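PDB 2IBP: citrate synthase from Pyrobaculum aerophilum, which catalyses the condensation of oxaloacetate with acetyl-CoA to citrate, the entry step of the tricarboxylic acid cycle, as a homodimer of topologically interlinked chains from a thermophile. Local coordinates for the interface of chains A and B. Numbering follows the deposited sequence. Chains: chain A/B, Citrate synthase.

Contact 1: the interface of chains A and B. Residues chain A 392-394; chain B 30-32, 34, 216.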
ATOM      1  N   ARG A 392       7.625  -9.510  11.147  1.00 12.18           N
ATOM      2  CA  ARG A 392       8.725 -10.315  10.668  1.00 14.18           C
ATOM      3  C   ARG A 392       8.219 -11.619  10.120  1.00 10.76           C
ATOM      4  O   ARG A 392       7.033 -11.937  10.213  1.00 12.40           O
ATOM      5  CB  ARG A 392       9.755 -10.537  11.768  1.00 20.68           C
ATOM      6  CG  ARG A 392       9.287 -11.347  12.930  1.00 18.81           C
ATOM      7  CD  ARG A 392      10.329 -11.293  14.045  1.00 26.14           C
ATOM      8  NE  ARG A 392       9.940 -12.081  15.211  1.00 30.38           N
ATOM      9  CZ  ARG A 392      10.424 -13.284  15.512  1.00 37.54           C
ATOM     10  NH1 ARG A 392      11.356 -13.857  14.752  1.00 31.30           N
ATOM     11  NH2 ARG A 392       9.992 -13.903  16.601  1.00 35.83           N
ATOM     12  N   ALA A 393       9.117 -12.342   9.466  1.00 10.40           N
ATOM     13  CA  ALA A 393       8.791 -13.646   8.930  1.00  9.26           C
ATOM     14  C   ALA A 393       9.817 -14.579   9.527  1.00  9.63           C
ATOM     15  O   ALA A 393      10.897 -14.156   9.934  1.00 13.36           O
ATOM     16  CB  ALA A 393       8.866 -13.664   7.417  1.00 13.25           C
ATOM     17  N   CYS A 394       9.466 -15.849   9.594  1.00 11.15           N
ATOM     18  CA  CYS A 394      10.347 -16.862  10.158  1.00 13.20           C
ATOM     19  C   CYS A 394      10.910 -17.727   9.050  1.00 12.42           C
ATOM     20  O   CYS A 394      10.168 -18.348   8.312  1.00 12.06           O
ATOM     21  CB  CYS A 394       9.563 -17.730  11.135  1.00 19.89           C
ATOM     22  SG  CYS A 394      10.676 -18.840  12.034  1.00 22.98           S
TER
ATOM     23  N   LEU B  30       4.963 -12.150  13.905  1.00 11.45           N
ATOM     24  CA  LEU B  30       5.167 -12.978  12.729  1.00 11.03           C
ATOM     25  C   LEU B  30       3.952 -12.945  11.820  1.00 13.58           C
ATOM     26  O   LEU B  30       2.828 -13.066  12.286  1.00 16.13           O
ATOM     27  CB  LEU B  30       5.413 -14.420  13.166  1.00 11.66           C
ATOM     28  CG  LEU B  30       6.753 -14.657  13.860  1.00 15.06           C
ATOM     29  CD1 LEU B  30       6.749 -15.928  14.714  1.00 16.14           C
ATOM     30  CD2 LEU B  30       7.883 -14.663  12.845  1.00 18.48           C
ATOM     31  N   ILE B  31       4.182 -12.866  10.515  1.00 13.29           N
ATOM     32  CA  ILE B  31       3.082 -12.870   9.559  1.00 11.23           C
ATOM     33  C   ILE B  31       3.103 -14.118   8.673  1.00 10.80           C
ATOM     34  O   ILE B  31       2.110 -14.469   8.033  1.00 13.32           O
ATOM     35  CB  ILE B  31       3.076 -11.593   8.699  1.00 13.03           C
ATOM     36  CG1 ILE B  31       4.390 -11.407   7.945  1.00 13.83           C
ATOM     37  CG2 ILE B  31       2.811 -10.379   9.590  1.00 12.73           C
ATOM     38  CD1 ILE B  31       4.316 -10.289   6.899  1.00 14.37           C
ATOM     39  N   LYS B  32       4.253 -14.790   8.652  1.00  9.18           N
ATOM     40  CA  LYS B  32       4.399 -16.007   7.873  1.00  9.39           C
ATOM     41  C   LYS B  32       5.771 -16.610   8.111  1.00  7.11           C
ATOM     42  O   LYS B  32       6.649 -15.999   8.712  1.00  8.97           O
ATOM     43  CB  LYS B  32       4.289 -15.704   6.375  1.00 10.44           C
ATOM     44  CG  LYS B  32       5.481 -14.896   5.826  1.00 11.42           C
ATOM     45  CD  LYS B  32       5.395 -14.619   4.336  1.00 11.82           C
ATOM     46  CE  LYS B  32       6.648 -13.895   3.839  1.00 14.52           C
ATOM     47  NZ  LYS B  32       6.650 -13.675   2.369  1.00  9.60           N
ATOM     48  N   THR B  34       8.973 -18.069   5.849  1.00  9.48           N
ATOM     49  CA  THR B  34       9.492 -17.737   4.542  1.00  8.94           C
ATOM     50  C   THR B  34      10.719 -18.567   4.256  1.00  9.46           C
ATOM     51  O   THR B  34      11.355 -19.086   5.185  1.00 11.00           O
ATOM     52  CB  THR B  34       9.909 -16.238   4.469  1.00 11.18           C
ATOM     53  OG1 THR B  34      10.244 -15.894   3.120  1.00 12.84           O
ATOM     54  CG2 THR B  34      11.081 -15.948   5.397  1.00 13.56           C
ATOM     55  N   VAL B 216      11.258  -7.893   6.775  1.00  9.28           N
ATOM     56  CA  VAL B 216       9.954  -7.504   6.280  1.00  8.61           C
ATOM     57  C   VAL B 216       9.738  -6.066   6.688  1.00  8.46           C
ATOM     58  O   VAL B 216       8.987  -5.793   7.638  1.00 12.29           O
ATOM     59  CB  VAL B 216       8.794  -8.411   6.796  1.00 11.11           C
ATOM     60  CG1 VAL B 216       7.451  -7.949   6.185  1.00 12.23           C
ATOM     61  CG2 VAL B 216       9.046  -9.883   6.421  1.00 11.28           C
TER

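Contact 2: the interface of chains A and B. Residues chain A 56, 59-60, 64, 74; chain B 403, 406, 409.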
ATOM      1  N   LEU A  56     -27.269   9.352  11.575  1.00  9.36           N
ATOM      2  CA  LEU A  56     -26.524  10.083  10.573  1.00  9.59           C
ATOM      3  C   LEU A  56     -27.148   9.937   9.191  1.00 11.07           C
ATOM      4  O   LEU A  56     -27.256  10.912   8.451  1.00 10.43           O
ATOM      5  CB  LEU A  56     -25.078   9.619  10.545  1.00  9.07           C
ATOM      6  CG  LEU A  56     -24.307   9.837  11.847  1.00  9.77           C
ATOM      7  CD1 LEU A  56     -22.881   9.234  11.770  1.00  9.03           C
ATOM      8  CD2 LEU A  56     -24.245  11.340  12.192  1.00 10.80           C
ATOM      9  N   LEU A  59     -30.367  12.157   9.360  1.00  9.54           N
ATOM     10  CA  LEU A  59     -30.274  13.600   9.575  1.00 11.37           C
ATOM     11  C   LEU A  59     -29.080  14.320   8.985  1.00 11.18           C
ATOM     12  O   LEU A  59     -29.054  15.559   8.940  1.00 10.98           O
ATOM     13  CB  LEU A  59     -30.323  13.863  11.083  1.00 11.89           C
ATOM     14  CG  LEU A  59     -31.543  13.340  11.834  1.00 15.05           C
ATOM     15  CD1 LEU A  59     -31.379  13.574  13.322  1.00 12.84           C
ATOM     16  CD2 LEU A  59     -32.810  14.004  11.307  1.00 14.67           C
ATOM     17  N   SER A  60     -28.131  13.570   8.439  1.00  9.47           N
ATOM     18  CA  SER A  60     -26.926  14.196   7.982  1.00  9.50           C
ATOM     19  C   SER A  60     -26.727  14.072   6.468  1.00 10.84           C
ATOM     20  O   SER A  60     -27.635  13.697   5.721  1.00 10.73           O
ATOM     21  CB  SER A  60     -25.757  13.644   8.796  1.00 12.49           C
ATOM     22  OG  SER A  60     -24.600  14.428   8.660  1.00 10.87           O
ATOM     23  N   GLU A  64     -21.347  16.618   6.076  1.00  7.47           N
ATOM     24  CA  GLU A  64     -21.336  16.681   7.539  1.00  8.07           C
ATOM     25  C   GLU A  64     -20.730  15.442   8.184  1.00 10.35           C
ATOM     26  O   GLU A  64     -19.991  15.532   9.157  1.00  9.76           O
ATOM     27  CB  GLU A  64     -22.741  16.944   8.068  1.00  9.50           C
ATOM     28  CG  GLU A  64     -22.799  17.233   9.540  1.00 10.92           C
ATOM     29  CD  GLU A  64     -24.212  17.507  10.003  1.00 14.40           C
ATOM     30  OE1 GLU A  64     -25.033  16.565   9.983  1.00 13.51           O
ATOM     31  OE2 GLU A  64     -24.475  18.659  10.447  1.00 17.46           O
ATOM     32  N   LEU A  74     -19.375  16.925  15.481  1.00 12.81           N
ATOM     33  CA  LEU A  74     -20.243  17.595  14.527  1.00 12.69           C
ATOM     34  C   LEU A  74     -19.834  19.056  14.388  1.00 16.89           C
ATOM     35  O   LEU A  74     -19.481  19.701  15.379  1.00 16.61           O
ATOM     36  CB  LEU A  74     -21.708  17.502  14.964  1.00 14.40           C
ATOM     37  CG  LEU A  74     -22.351  16.112  14.935  1.00 12.05           C
ATOM     38  CD1 LEU A  74     -23.723  16.126  15.606  1.00 17.23           C
ATOM     39  CD2 LEU A  74     -22.450  15.595  13.503  1.00 14.81           C
TER
ATOM     40  N   TYR B 403     -27.625  13.374  18.066  1.00 16.91           N
ATOM     41  CA  TYR B 403     -27.443  14.353  17.028  1.00 14.39           C
ATOM     42  C   TYR B 403     -28.136  15.641  17.464  1.00 15.26           C
ATOM     43  O   TYR B 403     -29.264  15.608  17.953  1.00 18.37           O
ATOM     44  CB  TYR B 403     -28.035  13.837  15.717  1.00 15.46           C
ATOM     45  CG  TYR B 403     -27.795  14.716  14.513  1.00 16.84           C
ATOM     46  CD1 TYR B 403     -26.724  14.476  13.646  1.00 14.71           C
ATOM     47  CD2 TYR B 403     -28.649  15.763  14.211  1.00 16.15           C
ATOM     48  CE1 TYR B 403     -26.513  15.267  12.540  1.00 13.70           C
ATOM     49  CE2 TYR B 403     -28.444  16.552  13.105  1.00 14.17           C
ATOM     50  CZ  TYR B 403     -27.387  16.292  12.254  1.00 12.26           C
ATOM     51  OH  TYR B 403     -27.174  17.108  11.163  1.00 14.33           O
ATOM     52  N   LEU B 406     -27.955  21.456  13.437  1.00 18.76           N
ATOM     53  CA  LEU B 406     -26.846  22.351  13.093  1.00 21.72           C
ATOM     54  C   LEU B 406     -26.917  23.708  13.791  1.00 25.99           C
ATOM     55  O   LEU B 406     -25.974  24.137  14.458  1.00 26.44           O
ATOM     56  CB  LEU B 406     -26.811  22.567  11.581  1.00 21.42           C
ATOM     57  CG  LEU B 406     -25.673  23.398  10.982  1.00 24.48           C
ATOM     58  CD1 LEU B 406     -24.331  22.699  11.159  1.00 20.16           C
ATOM     59  CD2 LEU B 406     -25.955  23.654   9.494  1.00 23.46           C
ATOM     60  N   ARG B 409     -25.743  24.107  17.523  1.00 24.30           N
ATOM     61  CA  ARG B 409     -24.381  23.765  17.953  1.00 23.92           C
ATOM     62  C   ARG B 409     -23.527  25.000  18.216  1.00 28.57           C
ATOM     63  O   ARG B 409     -23.781  26.079  17.684  1.00 34.51           O
ATOM     64  CB  ARG B 409     -23.692  22.894  16.901  1.00 25.23           C
ATOM     65  CG  ARG B 409     -24.395  21.584  16.640  1.00 20.96           C
ATOM     66  CD  ARG B 409     -23.794  20.889  15.439  1.00 16.47           C
ATOM     67  NE  ARG B 409     -24.744  19.942  14.860  1.00 14.23           N
ATOM     68  CZ  ARG B 409     -24.680  19.468  13.615  1.00 12.47           C
ATOM     69  NH1 ARG B 409     -23.699  19.823  12.798  1.00 11.99           N
ATOM     70  NH2 ARG B 409     -25.637  18.669  13.181  1.00 11.55           N
ATOM     71  OXT ARG B 409     -22.514  24.922  18.915  1.00 35.42           O
TER

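Contact 1: the interface of chains A and B
A:Arg392 lies against B:Leu30 where strand 392-395 of chain A joins strand 30-34 of chain B in a parallel intermolecular beta pairing, part of the two-fold interface of this citrate synthase homodimer. From the backbone of A:Arg392, CB leads to CG, which falls between the backbone N and the carbonyl carbon (chi1 66°). That turn carries A:Arg392 CG to the branch methyl CD2 of B:Leu30, at 3.6 Å. CD swings past, and with the chain extended A:Arg392 NE comes back to 4.1 Å from B:Leu30 CD2. The guanidinium then folds over this methyl: B:Leu30 CD2 sits 3.9 Å above the A:Arg392 guanidinium plane, over its centre. At the tip, A:Arg392 NH1 is 4.0 Å from B:Leu30 CD2. One leucine methyl thus supports both the aliphatic stem and the flat end of the arginine.

The backbones zip up beside this packing. B:Ile31 N donates to A:Arg392 O (3.0 Å). Next, A:Cys394 N donates to B:Lys32 O, also at 3.0 Å. Finally B:Thr34 N reaches A:Cys394 O at 2.8 Å. The N and O of A:Cys394, bonded to B:Lys32 O and B:Thr34 N, form the regular parallel part of the ladder. The bonds flanking A:Ala393 instead go to two successive residues of chain B, B:Ile31 and B:Lys32. This step is bulge-like: psi of B:Ile31 is -17°, far from the extended range.

A:Ala393 points to the other side of the strand from its two neighbours. Its small CB is met by the methyls B:Thr34 CG2 and B:Val216 CG2 and by the methylene B:Lys32 CG. The sulfur of A:Cys394 belongs to the disulfide with A:Cys19 that closes chain A into a loop. On the way to that sulfur, CB of A:Cys394 lies 3.9 Å from B:Leu30 CD2.

Contact 2: the interface of chains A and B
With CG anti to the backbone N (chi1 -171°) and an extended chain beyond it, A:Glu64 reaches out from helix 62-71 toward B:Tyr403, whose own CG is also anti to N (chi1 -174°) and whose ring comes from the opposite direction. The contact is the grip of a C-terminal arm on its partner in a dimeric citrate synthase: the last residues of chain B lie against helices 53-59 and 62-71 of chain A.

The phenol hydroxyl OH of B:Tyr403 donates to A:Glu64 OE1 at 2.5 Å, a short bond that uses the syn lone pair of the carboxylate oxygen. The anti lone pair of that oxygen takes the hydroxyl OG of A:Ser60, 2.6 Å from A:Glu64 OE1, a bond within chain A that would help set the carboxylate for its partners.

The other oxygen, OE2, is held by the C-terminal residue B:Arg409 in a salt bridge. B:Arg409 NH1 is 2.7 Å from A:Glu64 OE2 and NH2 of the same arginine is 3.0 Å from it, so the guanidinium pinches one oxygen end-on. Both nitrogens approach from the same face, well above the carboxylate plane, although OE2 stays nearly in the plane of the guanidinium; the two planes are turned 50° apart.

Apolar groups hold both flat groups in place. CB of A:Leu59 rests over one face of the B:Tyr403 ring, offset toward the rim and 3.9 Å from its centroid, and CD1 of the same leucine touches ring carbon CD2. A:Leu74 lays CB on one face of the B:Arg409 guanidinium, while CA of B:Leu406 covers the opposite face. The branch methyl CD1 of A:Leu74 also reaches ring carbon CD1 of B:Tyr403, 3.9 Å away.

Contact 1 and contact 2 have centres about 45 Å apart and share no residue, yet both involve the C-terminal stretch of one chain lying on the other: strand 392-395 of chain A in contact 1, the final residues of chain B in contact 2. By two-fold symmetry each chain does both. The centre of contact 1 is about 15 Å from B:His289, predicted to be catalytic, against about 25 Å from A:His289 for contact 2. The disulfide from A:Cys19 to A:Cys394 and its twin in chain B close each chain into a ring threaded through the other, so the swapped tails fit the interlinked dimer.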